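Local structure of A1 protein (Enterobacteria phage Qbeta, 3RLK) at residues Glu38-Pro43 against Pro51-Val56; Tyr115-Gly120 against Arg131-Lys136. The protein is a minor coat component of the phage virion, made by read-through of the coat protein stop codon, and is probably needed for infection. All blocks are in the same frame, centred on the assembly; numbering follows the deposited sequence.

How the interactions relate
Interactions 1 and 2 are two antiparallel hairpin contacts of one curled mixed sheet in the read-through domain, their centres about 12 Å apart. They follow each other along the chain: the hairpin of 38-43 and 51-56 closes before that of 115-120 and 131-136 opens. Strands 52-58 and 117-121 join them, running parallel as neighbours, with a probable hydrogen bond from Tyr-53 N to Glu-119 O at 2.9 Å. A salt bridge between Glu-38 and Arg-118 ties segment 38-43 directly to strand 117-121. Interaction 1 lies at the surface and interaction 2 is buried, so the pair carries the sheet of this beta-barrel domain from its rim toward its core.

Interaction 1. Residues Glu38-Pro43 against Pro51-Val56; sequences EEVYEP and PIYNAV
Ile-52 O is gripped twice, by Tyr-41 N at 2.6 Å and by Glu-42 N at 3.0 Å, the latter on a lone pair. Two successive residues facing one make this a classic beta bulge, and the register slips by one residue between Val-40 and Glu-42. Ile-52 N returns a straighter bond to Glu-42 O (2.8 Å, 165° at the hydrogen). Beyond the bulge, Asn-54 N donates to Glu-39 O in the carbonyl plane. The side chains of the same two residues meet as well: the extended arm of Glu-39, CG anti to the backbone N (chi1 -175°), crosses Asn-54 obliquely and brings OE1 to within 2.6 Å of ND2. This bond uses the anti lone pair of OE1 and is bent, with carboxylate and amide planes 69° apart. A water accepts from Glu-38 N and donates to Asn-54 O, bridging the two segments beside the corner the chain turns at Glu-39.

The other branch of the Asn-54 amide, OD1, lies 3.4 Å from Tyr-41 CD1, the two side chains crossing at about a right angle. Tyr-41 also runs alongside Ile-52, CD2 against CG2 at 3.9 Å. Val-40 turns away from 51-56, yet CG1 approaches Pro-51 CB, and CG2 lies 4.0 Å from Tyr-53 CE1. The Tyr-53 ring meets Glu-38 O at its edge, in plane.

Salt bridges tie segment 38-43 to the rest of the chain near both its ends, Glu-42 to Arg-48 in the hairpin's connecting loop and Glu-38 to Arg-118. The hairpin lies at the surface of the domain, where strand 52-58 pairs antiparallel with 34-38 and its continuation 40-42 on one side and parallel with 117-121 on the other, and Tyr-53 packs on Leu-37.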
ATOM      1  N   GLU A  38     -16.558  -5.208   5.903  1.00 12.07           N
ATOM      2  CA  GLU A  38     -16.908  -6.597   6.212  1.00 14.43           C
ATOM      3  C   GLU A  38     -18.333  -6.918   5.802  1.00 13.50           C
ATOM      4  O   GLU A  38     -18.591  -8.054   5.381  1.00 14.71           O
ATOM      5  CB  GLU A  38     -16.739  -6.913   7.707  1.00 13.92           C
ATOM      6  CG  GLU A  38     -15.331  -6.898   8.328  1.00 13.68           C
ATOM      7  CD  GLU A  38     -14.275  -7.736   7.590  1.00 21.26           C
ATOM      8  OE1 GLU A  38     -14.582  -8.784   6.899  1.00 17.77           O
ATOM      9  OE2 GLU A  38     -13.101  -7.339   7.739  1.00 18.30           O
ATOM     10  N   GLU A  39     -19.216  -5.937   5.916  1.00 15.15           N
ATOM     11  CA  GLU A  39     -20.639  -6.095   5.566  1.00 17.16           C
ATOM     12  C   GLU A  39     -20.765  -5.988   4.059  1.00 16.23           C
ATOM     13  O   GLU A  39     -20.218  -5.045   3.435  1.00 14.85           O
ATOM     14  CB  GLU A  39     -21.501  -5.005   6.181  1.00 18.43           C
ATOM     15  CG  GLU A  39     -22.972  -5.275   5.893  1.00 24.00           C
ATOM     16  CD  GLU A  39     -23.891  -4.231   6.479  1.00 30.72           C
ATOM     17  OE1 GLU A  39     -23.951  -3.123   5.924  1.00 32.90           O
ATOM     18  OE2 GLU A  39     -24.594  -4.539   7.460  1.00 40.08           O
ATOM     19  N   VAL A  40     -21.451  -6.949   3.455  1.00 14.01           N
ATOM     20  CA  VAL A  40     -21.611  -6.889   2.005  1.00 14.01           C
ATOM     21  C   VAL A  40     -22.736  -5.986   1.509  1.00 14.94           C
ATOM     22  O   VAL A  40     -23.920  -6.126   1.893  1.00 16.21           O
ATOM     23  CB  VAL A  40     -21.806  -8.299   1.410  1.00 13.54           C
ATOM     24  CG1 VAL A  40     -22.004  -8.232  -0.040  1.00 13.07           C
ATOM     25  CG2 VAL A  40     -20.577  -9.174   1.750  1.00 19.00           C
ATOM     26  N   TYR A  41     -22.372  -5.090   0.609  1.00 14.59           N
ATOM     27  CA  TYR A  41     -23.322  -4.249  -0.084  1.00 16.04           C
ATOM     28  C   TYR A  41     -23.924  -4.907  -1.319  1.00 17.45           C
ATOM     29  O   TYR A  41     -25.163  -4.868  -1.529  1.00 16.72           O
ATOM     30  CB  TYR A  41     -22.648  -2.893  -0.390  1.00 14.48           C
ATOM     31  CG  TYR A  41     -23.440  -1.964  -1.243  1.00 16.34           C
ATOM     32  CD1 TYR A  41     -24.478  -1.199  -0.688  1.00 20.63           C
ATOM     33  CD2 TYR A  41     -23.119  -1.785  -2.585  1.00 18.17           C
ATOM     34  CE1 TYR A  41     -25.202  -0.246  -1.488  1.00 19.90           C
ATOM     35  CE2 TYR A  41     -23.830  -0.856  -3.385  1.00 20.25           C
ATOM     36  CZ  TYR A  41     -24.846  -0.107  -2.818  1.00 20.05           C
ATOM     37  OH  TYR A  41     -25.523   0.775  -3.615  1.00 27.60           O
ATOM     38  N   GLU A  42     -23.079  -5.533  -2.142  1.00 16.02           N
ATOM     39  CA  GLU A  42     -23.582  -6.267  -3.275  1.00 17.56           C
ATOM     40  C   GLU A  42     -22.682  -7.498  -3.461  1.00 17.13           C
ATOM     41  O   GLU A  42     -21.470  -7.334  -3.467  1.00 16.58           O
ATOM     42  CB  GLU A  42     -23.556  -5.365  -4.508  1.00 18.36           C
ATOM     43  CG  GLU A  42     -24.089  -6.013  -5.779  1.00 22.91           C
ATOM     44  CD  GLU A  42     -23.758  -5.200  -7.035  1.00 29.36           C
ATOM     45  OE1 GLU A  42     -23.613  -3.960  -6.949  1.00 34.62           O
ATOM     46  OE2 GLU A  42     -23.612  -5.791  -8.118  1.00 31.87           O
ATOM     47  N   PRO A  43     -23.270  -8.709  -3.601  1.00 17.19           N
ATOM     48  CA  PRO A  43     -22.559  -9.937  -3.903  1.00 17.67           C
ATOM     49  C   PRO A  43     -21.796  -9.827  -5.249  1.00 17.55           C
ATOM     50  O   PRO A  43     -22.175  -8.993  -6.072  1.00 16.51           O
ATOM     51  CB  PRO A  43     -23.697 -10.969  -4.115  1.00 18.12           C
ATOM     52  CG  PRO A  43     -24.906 -10.371  -3.483  1.00 18.09           C
ATOM     53  CD  PRO A  43     -24.744  -8.892  -3.584  1.00 18.36           C
ATOM     54  N   PRO A  51     -17.171  -8.978  -4.039  1.00 15.78           N
ATOM     55  CA  PRO A  51     -18.305  -8.248  -3.524  1.00 15.58           C
ATOM     56  C   PRO A  51     -18.026  -6.763  -3.525  1.00 14.58           C
ATOM     57  O   PRO A  51     -16.866  -6.322  -3.649  1.00 13.26           O
ATOM     58  CB  PRO A  51     -18.415  -8.717  -2.073  1.00 16.29           C
ATOM     59  CG  PRO A  51     -17.381  -9.809  -1.841  1.00 18.50           C
ATOM     60  CD  PRO A  51     -16.433  -9.750  -3.013  1.00 15.74           C
ATOM     61  N   ILE A  52     -19.040  -5.969  -3.260  1.00 12.29           N
ATOM     62  CA  ILE A  52     -18.781  -4.585  -2.817  1.00 13.49           C
ATOM     63  C   ILE A  52     -19.207  -4.574  -1.376  1.00 13.48           C
ATOM     64  O   ILE A  52     -20.316  -5.051  -1.030  1.00 16.27           O
ATOM     65  CB  ILE A  52     -19.523  -3.498  -3.659  1.00 13.37           C
ATOM     66  CG1 ILE A  52     -19.068  -3.603  -5.121  1.00 13.99           C
ATOM     67  CG2 ILE A  52     -19.282  -2.112  -3.094  1.00 17.80           C
ATOM     68  CD1 ILE A  52     -19.746  -2.655  -6.091  1.00 16.67           C
ATOM     69  N   TYR A  53     -18.361  -3.991  -0.557  1.00 11.01           N
ATOM     70  CA  TYR A  53     -18.644  -3.846   0.871  1.00 12.93           C
ATOM     71  C   TYR A  53     -19.149  -2.441   1.198  1.00 12.35           C
ATOM     72  O   TYR A  53     -18.956  -1.447   0.465  1.00 13.91           O
ATOM     73  CB  TYR A  53     -17.380  -4.126   1.699  1.00 11.82           C
ATOM     74  CG  TYR A  53     -16.891  -5.552   1.558  1.00 14.79           C
ATOM     75  CD1 TYR A  53     -17.246  -6.518   2.483  1.00 13.76           C
ATOM     76  CD2 TYR A  53     -16.026  -5.922   0.499  1.00 16.99           C
ATOM     77  CE1 TYR A  53     -16.805  -7.855   2.354  1.00 14.70           C
ATOM     78  CE2 TYR A  53     -15.576  -7.233   0.365  1.00 14.91           C
ATOM     79  CZ  TYR A  53     -15.970  -8.192   1.310  1.00 16.87           C
ATOM     80  OH  TYR A  53     -15.540  -9.503   1.193  1.00 15.25           O
ATOM     81  N   ASN A  54     -19.805  -2.377   2.335  1.00 12.03           N
ATOM     82  CA  ASN A  54     -20.097  -1.112   2.950  1.00 11.81           C
ATOM     83  C   ASN A  54     -18.891  -0.760   3.791  1.00 10.15           C
ATOM     84  O   ASN A  54     -18.506  -1.534   4.688  1.00 12.88           O
ATOM     85  CB  ASN A  54     -21.309  -1.293   3.857  1.00 11.22           C
ATOM     86  CG  ASN A  54     -22.645  -1.268   3.098  1.00 14.92           C
ATOM     87  OD1 ASN A  54     -22.858  -0.469   2.193  1.00 25.47           O
ATOM     88  ND2 ASN A  54     -23.559  -2.111   3.508  1.00 22.27           N
ATOM     89  N   ALA A  55     -18.284   0.403   3.536  1.00 10.49           N
ATOM     90  CA  ALA A  55     -17.184   0.883   4.345  1.00 12.10           C
ATOM     91  C   ALA A  55     -17.599   1.537   5.631  1.00 13.65           C
ATOM     92  O   ALA A  55     -18.388   2.479   5.586  1.00 12.45           O
ATOM     93  CB  ALA A  55     -16.228   1.835   3.494  1.00 12.60           C
ATOM     94  N   VAL A  56     -17.086   1.047   6.768  1.00 12.14           N
ATOM     95  CA  VAL A  56     -17.364   1.670   8.071  1.00 13.43           C
ATOM     96  C   VAL A  56     -16.121   2.362   8.646  1.00 12.96           C
ATOM     97  O   VAL A  56     -15.079   1.729   8.782  1.00 12.53           O
ATOM     98  CB  VAL A  56     -17.972   0.629   9.066  1.00 14.97           C
ATOM     99  CG1 VAL A  56     -18.114   1.214  10.522  1.00 13.80           C
ATOM    100  CG2 VAL A  56     -19.344   0.063   8.473  1.00 14.10           C
TER
HETATM  101  O   HOH W   1     -18.545  -3.079   6.810  1.00 18.84           O

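Interaction 2. Residues Tyr115-Gly120 against Arg131-Lys136; sequences YDIREG and RFIYLK
An antiparallel beta hairpin joins 117-120 to 131-135 in the sheet of the barrel domain, with Arg-118 and Phe-132 as its hydrogen-bonded pair, N to O at 2.9 Å in both directions. Tyr-134 N continues the ladder to Asp-116 O, which also accepts from a water that donates to Tyr-134 O. On the face of Ile-117 and Ile-133, the Ile-133 CG1 branch stands anti to the backbone N (chi1 -170°), leaving CG2 in the crowded position. With chi2 at 67°, CD1 then reaches Ile-117 CG1 at 3.7 Å and Tyr-115 CB. Phe-132, on the other face with Arg-118, has CG anti to its carbonyl carbon, so the ring edge runs past Arg-118 O toward Gly-120, and Trp-35 meets the ring edge-to-face. Glu-119 is extended beside Arg-131, whose chain bends at chi2 (135°) to bring the guanidinium edge to the carboxylate. Trp-50 NE1 holds Glu-119 OE1, while Asp-107 OD1 shares NH2 of Arg-131 and Ala-105 O takes NH1. Arg-131 NE sits 2.7 Å from Glu-119 OE2, which it meets from above the carboxylate plane, with NH2 adding a weak bond at 3.1 Å to the same oxygen.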
ATOM      1  N   TYR A 115      -2.035  -7.957  -3.852  1.00 12.52           N
ATOM      2  CA  TYR A 115      -2.222  -7.371  -2.508  1.00 12.65           C
ATOM      3  C   TYR A 115      -3.708  -7.495  -2.185  1.00 13.10           C
ATOM      4  O   TYR A 115      -4.503  -7.632  -3.106  1.00 12.62           O
ATOM      5  CB  TYR A 115      -1.840  -5.856  -2.519  1.00 10.91           C
ATOM      6  CG  TYR A 115      -0.344  -5.681  -2.583  1.00 11.16           C
ATOM      7  CD1 TYR A 115       0.427  -5.588  -1.400  1.00  7.19           C
ATOM      8  CD2 TYR A 115       0.312  -5.624  -3.826  1.00 13.45           C
ATOM      9  CE1 TYR A 115       1.832  -5.472  -1.463  1.00 13.36           C
ATOM     10  CE2 TYR A 115       1.739  -5.511  -3.894  1.00 11.57           C
ATOM     11  CZ  TYR A 115       2.461  -5.383  -2.688  1.00 11.97           C
ATOM     12  OH  TYR A 115       3.838  -5.237  -2.737  1.00 13.34           O
ATOM     13  N   ASP A 116      -4.097  -7.452  -0.917  1.00 13.56           N
ATOM     14  CA  ASP A 116      -5.541  -7.553  -0.613  1.00 14.36           C
ATOM     15  C   ASP A 116      -6.183  -6.182  -0.740  1.00 13.84           C
ATOM     16  O   ASP A 116      -5.787  -5.232  -0.043  1.00 12.43           O
ATOM     17  CB  ASP A 116      -5.779  -8.028   0.826  1.00 14.76           C
ATOM     18  CG  ASP A 116      -5.255  -9.446   1.060  1.00 20.29           C
ATOM     19  OD1 ASP A 116      -5.758 -10.341   0.384  1.00 27.98           O
ATOM     20  OD2 ASP A 116      -4.372  -9.644   1.929  1.00 22.69           O
ATOM     21  N   ILE A 117      -7.169  -6.081  -1.628  1.00 13.68           N
ATOM     22  CA  ILE A 117      -7.785  -4.803  -1.970  1.00 12.93           C
ATOM     23  C   ILE A 117      -9.303  -5.096  -1.964  1.00 12.46           C
ATOM     24  O   ILE A 117      -9.707  -6.105  -2.511  1.00 12.85           O
ATOM     25  CB  ILE A 117      -7.351  -4.381  -3.364  1.00 14.12           C
ATOM     26  CG1 ILE A 117      -5.814  -4.501  -3.519  1.00 13.55           C
ATOM     27  CG2 ILE A 117      -7.916  -2.986  -3.700  1.00 13.31           C
ATOM     28  CD1 ILE A 117      -5.382  -4.396  -5.000  1.00 13.77           C
ATOM     29  N   ARG A 118     -10.108  -4.288  -1.288  1.00 13.75           N
ATOM     30  CA  ARG A 118     -11.594  -4.517  -1.291  1.00 11.73           C
ATOM     31  C   ARG A 118     -12.273  -3.328  -1.881  1.00 11.95           C
ATOM     32  O   ARG A 118     -11.860  -2.179  -1.638  1.00 12.35           O
ATOM     33  CB  ARG A 118     -12.143  -4.818   0.123  1.00 12.45           C
ATOM     34  CG  ARG A 118     -11.781  -6.239   0.556  1.00  8.78           C
ATOM     35  CD  ARG A 118     -12.437  -6.642   1.885  1.00 11.98           C
ATOM     36  NE  ARG A 118     -12.174  -8.055   2.138  1.00 15.49           N
ATOM     37  CZ  ARG A 118     -12.637  -8.763   3.175  1.00 16.52           C
ATOM     38  NH1 ARG A 118     -13.470  -8.232   4.043  1.00 18.02           N
ATOM     39  NH2 ARG A 118     -12.256 -10.055   3.307  1.00 19.33           N
ATOM     40  N   GLU A 119     -13.349  -3.549  -2.645  1.00 10.01           N
ATOM     41  CA  GLU A 119     -14.130  -2.389  -3.128  1.00 12.27           C
ATOM     42  C   GLU A 119     -15.208  -2.028  -2.108  1.00 13.13           C
ATOM     43  O   GLU A 119     -15.917  -2.935  -1.622  1.00 11.00           O
ATOM     44  CB  GLU A 119     -14.812  -2.792  -4.440  1.00 12.77           C
ATOM     45  CG  GLU A 119     -15.360  -1.592  -5.212  1.00 15.99           C
ATOM     46  CD  GLU A 119     -15.366  -1.855  -6.698  1.00 22.88           C
ATOM     47  OE1 GLU A 119     -15.672  -3.000  -7.087  1.00 23.65           O
ATOM     48  OE2 GLU A 119     -15.035  -0.928  -7.451  1.00 26.62           O
ATOM     49  N   GLY A 120     -15.381  -0.748  -1.793  1.00 12.67           N
ATOM     50  CA  GLY A 120     -16.441  -0.467  -0.790  1.00 14.06           C
ATOM     51  C   GLY A 120     -17.154   0.857  -1.045  1.00 15.77           C
ATOM     52  O   GLY A 120     -16.612   1.804  -1.663  1.00 14.68           O
ATOM     53  N   ARG A 131     -11.786   1.924  -4.087  1.00 11.90           N
ATOM     54  CA  ARG A 131     -10.981   0.727  -3.776  1.00 12.96           C
ATOM     55  C   ARG A 131     -10.053   0.978  -2.600  1.00 11.37           C
ATOM     56  O   ARG A 131      -9.397   2.092  -2.519  1.00 12.05           O
ATOM     57  CB  ARG A 131     -10.242   0.213  -5.026  1.00 13.13           C
ATOM     58  CG  ARG A 131     -11.231  -0.615  -5.853  1.00 16.92           C
ATOM     59  CD  ARG A 131     -11.190  -0.319  -7.225  1.00 21.77           C
ATOM     60  NE  ARG A 131     -12.347  -0.889  -7.984  1.00 23.23           N
ATOM     61  CZ  ARG A 131     -12.252  -1.310  -9.231  1.00 23.74           C
ATOM     62  NH1 ARG A 131     -11.062  -1.284  -9.830  1.00 26.75           N
ATOM     63  NH2 ARG A 131     -13.338  -1.763  -9.874  1.00 18.30           N
ATOM     64  N   PHE A 132     -10.008  -0.008  -1.675  1.00 11.20           N
ATOM     65  CA  PHE A 132      -9.394   0.167  -0.367  1.00 11.54           C
ATOM     66  C   PHE A 132      -8.270  -0.863  -0.199  1.00 11.15           C
ATOM     67  O   PHE A 132      -8.491  -2.104  -0.311  1.00 12.17           O
ATOM     68  CB  PHE A 132     -10.402  -0.056   0.761  1.00 10.02           C
ATOM     69  CG  PHE A 132     -11.443   0.981   0.851  1.00 13.10           C
ATOM     70  CD1 PHE A 132     -11.383   1.944   1.834  1.00 12.86           C
ATOM     71  CD2 PHE A 132     -12.472   1.000  -0.059  1.00 13.48           C
ATOM     72  CE1 PHE A 132     -12.438   2.931   1.939  1.00 11.08           C
ATOM     73  CE2 PHE A 132     -13.493   1.930   0.000  1.00  9.14           C
ATOM     74  CZ  PHE A 132     -13.472   2.916   0.971  1.00 14.42           C
ATOM     75  N   ILE A 133      -7.054  -0.373   0.046  1.00 11.69           N
ATOM     76  CA  ILE A 133      -5.941  -1.315   0.274  1.00 10.47           C
ATOM     77  C   ILE A 133      -6.006  -1.817   1.708  1.00 11.27           C
ATOM     78  O   ILE A 133      -6.315  -1.028   2.641  1.00 10.99           O
ATOM     79  CB  ILE A 133      -4.584  -0.576  -0.061  1.00 11.77           C
ATOM     80  CG1 ILE A 133      -3.434  -1.581  -0.091  1.00 11.46           C
ATOM     81  CG2 ILE A 133      -4.382   0.686   0.824  1.00 10.79           C
ATOM     82  CD1 ILE A 133      -3.556  -2.591  -1.261  1.00 15.65           C
ATOM     83  N   TYR A 134      -5.780  -3.115   1.905  1.00 10.73           N
ATOM     84  CA  TYR A 134      -5.755  -3.614   3.285  1.00 11.45           C
ATOM     85  C   TYR A 134      -4.385  -3.339   3.902  1.00 13.84           C
ATOM     86  O   TYR A 134      -3.347  -3.574   3.219  1.00 11.88           O
ATOM     87  CB  TYR A 134      -6.075  -5.138   3.315  1.00 13.28           C
ATOM     88  CG  TYR A 134      -5.956  -5.743   4.705  1.00 10.75           C
ATOM     89  CD1 TYR A 134      -6.867  -5.389   5.742  1.00 10.96           C
ATOM     90  CD2 TYR A 134      -4.973  -6.675   4.975  1.00 14.18           C
ATOM     91  CE1 TYR A 134      -6.742  -5.954   7.016  1.00 11.36           C
ATOM     92  CE2 TYR A 134      -4.863  -7.275   6.247  1.00 14.26           C
ATOM     93  CZ  TYR A 134      -5.761  -6.907   7.261  1.00 13.19           C
ATOM     94  OH  TYR A 134      -5.659  -7.472   8.521  1.00 15.23           O
ATOM     95  N   LEU A 135      -4.378  -2.810   5.139  1.00 11.23           N
ATOM     96  CA  LEU A 135      -3.149  -2.564   5.897  1.00 13.33           C
ATOM     97  C   LEU A 135      -3.103  -3.495   7.091  1.00 13.17           C
ATOM     98  O   LEU A 135      -3.687  -3.232   8.139  1.00 14.65           O
ATOM     99  CB  LEU A 135      -3.049  -1.092   6.348  1.00 11.75           C
ATOM    100  CG  LEU A 135      -3.379   0.013   5.331  1.00 13.41           C
ATOM    101  CD1 LEU A 135      -3.466   1.452   5.929  1.00 12.93           C
ATOM    102  CD2 LEU A 135      -2.281   0.041   4.287  1.00 12.78           C
ATOM    103  N   LYS A 136      -2.346  -4.566   6.937  1.00 14.61           N
ATOM    104  CA  LYS A 136      -2.237  -5.616   7.976  1.00 13.63           C
ATOM    105  C   LYS A 136      -1.683  -5.110   9.263  1.00 13.76           C
ATOM    106  O   LYS A 136      -2.185  -5.492  10.323  1.00 13.08           O
ATOM    107  CB  LYS A 136      -1.334  -6.718   7.417  1.00 13.95           C
ATOM    108  CG  LYS A 136      -0.995  -7.877   8.394  1.00 14.29           C
ATOM    109  CD  LYS A 136      -2.263  -8.526   8.999  1.00 14.57           C
ATOM    110  CE  LYS A 136      -1.920  -9.911   9.632  1.00 17.45           C
ATOM    111  NZ  LYS A 136      -3.160 -10.564  10.242  1.00 17.74           N
TER
HETATM  112  O   HOH W   2      -3.234  -4.772   0.792  1.00 19.84           O